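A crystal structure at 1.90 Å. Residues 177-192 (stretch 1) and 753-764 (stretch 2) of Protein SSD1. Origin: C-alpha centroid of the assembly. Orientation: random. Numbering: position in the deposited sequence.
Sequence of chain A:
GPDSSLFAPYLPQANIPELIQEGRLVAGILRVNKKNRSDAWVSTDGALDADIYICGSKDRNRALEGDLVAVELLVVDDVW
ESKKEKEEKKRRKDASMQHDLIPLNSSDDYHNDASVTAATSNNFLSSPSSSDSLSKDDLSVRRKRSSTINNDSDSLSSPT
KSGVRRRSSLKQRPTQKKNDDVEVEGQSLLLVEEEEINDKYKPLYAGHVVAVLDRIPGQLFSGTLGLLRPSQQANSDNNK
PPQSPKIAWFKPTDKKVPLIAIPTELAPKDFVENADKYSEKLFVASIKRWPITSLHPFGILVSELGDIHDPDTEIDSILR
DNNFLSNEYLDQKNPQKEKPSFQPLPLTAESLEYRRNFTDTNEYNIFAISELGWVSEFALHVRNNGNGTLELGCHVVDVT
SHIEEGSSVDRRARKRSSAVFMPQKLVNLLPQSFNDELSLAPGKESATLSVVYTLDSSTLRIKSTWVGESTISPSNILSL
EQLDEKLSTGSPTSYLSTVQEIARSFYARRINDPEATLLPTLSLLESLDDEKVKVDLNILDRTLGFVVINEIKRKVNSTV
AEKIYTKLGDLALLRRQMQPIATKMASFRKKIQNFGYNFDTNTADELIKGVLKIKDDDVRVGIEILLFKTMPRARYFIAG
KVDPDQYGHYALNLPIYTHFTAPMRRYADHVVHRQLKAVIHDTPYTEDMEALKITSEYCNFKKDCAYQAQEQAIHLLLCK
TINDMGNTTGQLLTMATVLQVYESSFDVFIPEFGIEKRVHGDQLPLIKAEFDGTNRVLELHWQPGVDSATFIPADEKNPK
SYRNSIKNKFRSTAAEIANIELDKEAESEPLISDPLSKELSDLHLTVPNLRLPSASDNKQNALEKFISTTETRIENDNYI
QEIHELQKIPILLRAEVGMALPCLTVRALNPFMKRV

Stretch 1 (177-192) KKNDDVEVEGQSLLLV
Stretch 2, residues 753-764: FGIEKRVHGDQL

A helix and the loop that follows it pack along a strand distant in sequence, in a largely polar contact held by buried charged side chains, with Lys-757 at its centre and three leucines of the loop, Leu-189 to Leu-191, packed against stretch 2. Helix 177-186 and strand 755-760 run nearly antiparallel, their N-to-C directions 160° apart and their axes 8.9 Å apart at closest approach, so Lys-178 faces Asp-762 (CA to CA 9.1 Å) while the loop draws closer, with Leu-189 CA 4.7 Å from Ile-755 CA and Leu-190 CA 4.5 Å from Glu-756 CA. Together the two stretches bury 770 Å².

Gly-186 (-90/-20) ends the helix, and Gln-187 (-93/6) is the first residue to leave helical phi/psi. Ser-188 is extended (-129/163), Leu-189 turns back to -72/-45, and Leu-190 (-107/-177) and Leu-191 (-106/131) are extended again. Ser-188, chi1 p, braces this turn by donating from Ser-188 OG to Leu-190 O at 2.6 Å. In stretch 2, Gly-754 has positive phi (64/42), which by itself favours glycine; the strand follows from Ile-755 (-131/156) to His-760 (-105/130), then a 3-10 segment, 761-763.

The CA-to-CB bond of Lys-757 points away from stretch 1, yet its chain (chi1 m, chi2 m, chi3 t, chi4 -94°) folds back so that NZ meets carbonyls at the helix end and in the loop. Lys-757 NZ donates to Glu-185 O (2.8 Å), Ser-188 O (2.7 Å) and Glu-756 O of its own strand (2.8 Å); with three protons for four acceptors, the weak bond from Lys-757 NZ to Leu-189 O (3.2 Å) must share one. The ammonium thus ties the end of the helix to the loop and the strand.

Glu-756 binds the loop twice: Glu-756 N donates to Leu-189 O (2.9 Å, 164°), and its side chain, chi1 t and chi2 t, accepts at Glu-756 OE1 from Leu-191 N (3.0 Å, 160°). Leu-189 O also lies 3.1 Å from Ile-755 CA in a CA-H...O contact. Beside it, Leu-189 CD2 (m, t) meets Ile-755 CG2 (p, t) at 3.9 Å. The CA-to-CB bond of Leu-191 (m, t) points toward stretch 2, and Leu-191 CD1 lies 4.0 Å from Arg-758 NH2.

Glu-185, chi1 m and chi2 t, serves two strand residues whose CA-to-CB bonds point toward stretch 1. His-760 (chi1 m, chi2 -84°) donates from His-760 NE2 to Glu-185 OE1 at 2.7 Å and 174°, nearly linear and near the ring plane, while Glu-185 OE2 forms a salt bridge with Arg-758 NH1 at 3.6 Å. Water 1 bridges Glu-185 and Arg-758, its O donating to Glu-185 OE1 and accepting from Arg-758 N, each at 3.0 Å.

At the far end, the CA-to-CB bond of Lys-178 (t, t, m, t) points sideways, but its end comes nearer: Lys-178 NZ donates to Asp-762 O at 3.1 Å and makes a long salt bridge to Asp-762 OD1 at 3.9 Å. Asp-762 has chi1 p.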

# COMPACT_ATOMS: atom_id res chain seq x y z
N LYS A 177 24.60 -5.99 7.33
CA LYS A 177 23.59 -4.97 7.55
C LYS A 177 23.39 -4.12 6.30
O LYS A 177 22.26 -3.85 5.89
CB LYS A 177 24.00 -4.10 8.74
CG LYS A 177 23.01 -2.99 9.07
CD LYS A 177 21.61 -3.55 9.25
CE LYS A 177 20.65 -2.51 9.80
NZ LYS A 177 19.27 -3.07 9.90
N LYS A 178 24.50 -3.69 5.68
CA LYS A 178 24.43 -2.97 4.42
C LYS A 178 23.66 -3.79 3.38
O LYS A 178 22.77 -3.27 2.70
CB LYS A 178 25.84 -2.65 3.94
CG LYS A 178 25.92 -1.91 2.62
CD LYS A 178 27.35 -1.46 2.31
CE LYS A 178 27.73 -0.20 3.08
NZ LYS A 178 28.97 0.43 2.57
N ASN A 179 23.96 -5.08 3.28
CA ASN A 179 23.28 -5.93 2.30
C ASN A 179 21.79 -5.99 2.57
O ASN A 179 20.98 -5.84 1.65
CB ASN A 179 23.87 -7.34 2.33
CG ASN A 179 25.23 -7.42 1.70
OD1 ASN A 179 25.78 -6.42 1.22
ND2 ASN A 179 25.79 -8.61 1.69
N ASP A 180 21.40 -6.21 3.84
CA ASP A 180 19.99 -6.29 4.18
C ASP A 180 19.29 -4.96 3.93
O ASP A 180 18.16 -4.93 3.43
CB ASP A 180 19.82 -6.70 5.64
CG ASP A 180 20.21 -8.15 5.89
OD1 ASP A 180 20.37 -8.91 4.91
OD2 ASP A 180 20.35 -8.52 7.08
N ASP A 181 19.95 -3.84 4.25
CA ASP A 181 19.33 -2.53 4.09
C ASP A 181 19.00 -2.25 2.63
O ASP A 181 17.93 -1.71 2.33
CB ASP A 181 20.26 -1.45 4.64
CG ASP A 181 20.16 -1.29 6.15
OD1 ASP A 181 19.26 -1.90 6.76
OD2 ASP A 181 21.00 -0.56 6.72
N VAL A 182 19.91 -2.58 1.71
CA VAL A 182 19.66 -2.29 0.30
C VAL A 182 18.36 -2.96 -0.15
O VAL A 182 17.59 -2.38 -0.92
CB VAL A 182 20.85 -2.72 -0.56
CG1 VAL A 182 20.56 -2.46 -2.04
CG2 VAL A 182 22.11 -1.97 -0.16
N GLU A 183 18.11 -4.18 0.32
CA GLU A 183 16.87 -4.86 -0.04
C GLU A 183 15.67 -4.27 0.69
O GLU A 183 14.67 -3.91 0.06
CB GLU A 183 16.99 -6.36 0.25
CG GLU A 183 18.02 -7.07 -0.62
CD GLU A 183 18.13 -8.54 -0.28
OE1 GLU A 183 17.97 -8.90 0.90
OE2 GLU A 183 18.34 -9.35 -1.21
N VAL A 184 15.74 -4.17 2.02
CA VAL A 184 14.58 -3.70 2.77
C VAL A 184 14.21 -2.29 2.36
O VAL A 184 13.04 -1.98 2.11
CB VAL A 184 14.85 -3.80 4.29
CG1 VAL A 184 13.72 -3.13 5.05
CG2 VAL A 184 14.97 -5.25 4.71
N GLU A 185 15.20 -1.39 2.30
CA GLU A 185 14.92 -0.01 1.94
C GLU A 185 14.59 0.14 0.46
O GLU A 185 13.74 0.96 0.08
CB GLU A 185 16.10 0.88 2.29
CG GLU A 185 16.42 0.94 3.77
CD GLU A 185 17.68 1.75 4.06
OE1 GLU A 185 18.31 2.21 3.09
OE2 GLU A 185 18.02 1.94 5.24
N GLY A 186 15.23 -0.66 -0.40
CA GLY A 186 15.17 -0.44 -1.83
C GLY A 186 14.04 -1.14 -2.55
O GLY A 186 13.68 -0.74 -3.66
N GLN A 187 13.46 -2.18 -1.94
CA GLN A 187 12.45 -2.99 -2.61
C GLN A 187 11.03 -2.51 -2.36
O GLN A 187 10.08 -3.17 -2.81
CB GLN A 187 12.63 -4.45 -2.20
CG GLN A 187 13.94 -5.03 -2.76
CD GLN A 187 14.23 -6.43 -2.29
OE1 GLN A 187 13.76 -6.86 -1.24
NE2 GLN A 187 15.02 -7.16 -3.07
N SER A 188 10.85 -1.38 -1.69
CA SER A 188 9.54 -0.77 -1.53
C SER A 188 9.62 0.70 -1.94
O SER A 188 10.70 1.29 -2.02
CB SER A 188 9.02 -0.90 -0.09
OG SER A 188 9.85 -0.18 0.81
N LEU A 189 8.46 1.29 -2.19
CA LEU A 189 8.44 2.67 -2.68
C LEU A 189 8.82 3.65 -1.58
O LEU A 189 9.63 4.56 -1.81
CB LEU A 189 7.05 2.99 -3.25
CG LEU A 189 6.66 2.12 -4.44
CD1 LEU A 189 5.18 2.29 -4.75
CD2 LEU A 189 7.53 2.43 -5.66
N LEU A 190 8.27 3.48 -0.39
CA LEU A 190 8.57 4.30 0.77
C LEU A 190 9.43 3.50 1.75
O LEU A 190 9.80 2.35 1.48
CB LEU A 190 7.27 4.79 1.43
CG LEU A 190 6.24 5.44 0.50
CD1 LEU A 190 5.00 5.87 1.30
CD2 LEU A 190 6.82 6.62 -0.27
N LEU A 191 9.73 4.10 2.90
CA LEU A 191 10.53 3.46 3.94
C LEU A 191 9.64 3.06 5.10
O LEU A 191 8.89 3.88 5.62
CB LEU A 191 11.63 4.39 4.45
CG LEU A 191 12.80 4.72 3.53
CD1 LEU A 191 13.71 5.73 4.21
CD2 LEU A 191 13.57 3.46 3.17
N VAL A 192 9.78 1.81 5.55
CA VAL A 192 9.01 1.35 6.70
C VAL A 192 9.54 2.06 7.94
O VAL A 192 10.73 2.40 8.03
CB VAL A 192 9.08 -0.18 6.87
CG1 VAL A 192 9.16 -0.89 5.52
CG2 VAL A 192 10.21 -0.60 7.82
N PHE A 753 8.41 10.88 -8.29
CA PHE A 753 8.45 9.43 -8.41
C PHE A 753 7.60 8.73 -7.36
O PHE A 753 7.32 7.54 -7.51
CB PHE A 753 9.90 8.93 -8.29
CG PHE A 753 10.76 9.29 -9.47
CD1 PHE A 753 11.18 10.60 -9.67
CD2 PHE A 753 11.14 8.33 -10.39
CE1 PHE A 753 11.97 10.93 -10.76
CE2 PHE A 753 11.93 8.66 -11.48
CZ PHE A 753 12.35 9.96 -11.66
N GLY A 754 7.17 9.44 -6.32
CA GLY A 754 6.45 8.80 -5.23
C GLY A 754 7.28 7.80 -4.46
O GLY A 754 6.78 6.71 -4.12
N ILE A 755 8.54 8.12 -4.18
CA ILE A 755 9.41 7.25 -3.42
C ILE A 755 10.09 8.03 -2.30
O ILE A 755 10.24 9.25 -2.35
CB ILE A 755 10.48 6.55 -4.30
CG1 ILE A 755 11.39 7.59 -4.97
CG2 ILE A 755 9.81 5.63 -5.31
CD1 ILE A 755 12.52 6.97 -5.80
N GLU A 756 10.48 7.29 -1.27
CA GLU A 756 11.20 7.80 -0.12
C GLU A 756 12.34 6.83 0.14
O GLU A 756 12.11 5.62 0.25
CB GLU A 756 10.28 7.90 1.11
CG GLU A 756 10.99 8.33 2.38
CD GLU A 756 10.23 7.95 3.64
OE1 GLU A 756 9.38 7.03 3.60
OE2 GLU A 756 10.47 8.59 4.69
N LYS A 757 13.57 7.34 0.19
CA LYS A 757 14.75 6.49 0.31
C LYS A 757 15.76 7.17 1.23
O LYS A 757 15.64 8.34 1.57
CB LYS A 757 15.36 6.20 -1.06
CG LYS A 757 14.48 5.35 -1.96
CD LYS A 757 14.53 3.89 -1.56
CE LYS A 757 13.27 3.14 -1.97
NZ LYS A 757 12.27 3.10 -0.85
N ARG A 758 16.79 6.40 1.60
CA ARG A 758 17.74 6.82 2.62
C ARG A 758 19.14 6.92 2.05
O ARG A 758 19.65 5.96 1.46
CB ARG A 758 17.72 5.84 3.80
CG ARG A 758 18.74 6.13 4.88
CD ARG A 758 18.40 5.37 6.15
NE ARG A 758 17.10 5.80 6.67
CZ ARG A 758 16.35 5.09 7.51
NH1 ARG A 758 16.77 3.92 7.96
NH2 ARG A 758 15.19 5.58 7.91
N VAL A 759 19.77 8.08 2.24
CA VAL A 759 21.18 8.28 1.91
C VAL A 759 22.01 7.83 3.11
O VAL A 759 21.78 8.29 4.24
CB VAL A 759 21.46 9.75 1.56
CG1 VAL A 759 22.95 9.95 1.31
CG2 VAL A 759 20.64 10.18 0.35
N HIS A 760 22.96 6.93 2.86
CA HIS A 760 23.82 6.40 3.91
C HIS A 760 25.21 7.01 3.82
O HIS A 760 25.82 7.02 2.75
CB HIS A 760 23.91 4.88 3.80
CG HIS A 760 22.61 4.19 4.04
ND1 HIS A 760 22.14 3.88 5.30
CD2 HIS A 760 21.65 3.77 3.17
CE1 HIS A 760 20.97 3.29 5.20
NE2 HIS A 760 20.64 3.22 3.92
N GLY A 761 25.71 7.52 4.95
CA GLY A 761 27.03 8.12 4.96
C GLY A 761 28.12 7.15 4.54
O GLY A 761 29.08 7.53 3.88
N ASP A 762 27.97 5.87 4.92
CA ASP A 762 28.98 4.87 4.60
C ASP A 762 28.94 4.43 3.14
O ASP A 762 29.64 3.49 2.78
CB ASP A 762 28.84 3.66 5.52
CG ASP A 762 27.53 2.92 5.32
OD1 ASP A 762 26.84 3.18 4.31
OD2 ASP A 762 27.20 2.08 6.19
N GLN A 763 28.13 5.07 2.30
CA GLN A 763 28.17 4.85 0.86
C GLN A 763 28.59 6.10 0.12
O GLN A 763 28.56 6.12 -1.12
CB GLN A 763 26.82 4.33 0.37
CG GLN A 763 26.54 2.92 0.86
CD GLN A 763 25.20 2.38 0.42
OE1 GLN A 763 24.18 3.07 0.52
NE2 GLN A 763 25.18 1.15 -0.06
N LEU A 764 29.02 7.14 0.84
CA LEU A 764 29.48 8.39 0.26
C LEU A 764 30.97 8.58 0.52
O LEU A 764 31.49 8.14 1.55
CB LEU A 764 28.70 9.57 0.86
CG LEU A 764 27.18 9.51 0.69
CD1 LEU A 764 26.50 10.66 1.41
CD2 LEU A 764 26.81 9.50 -0.79
O HOH W 1 17.23 3.60 0.69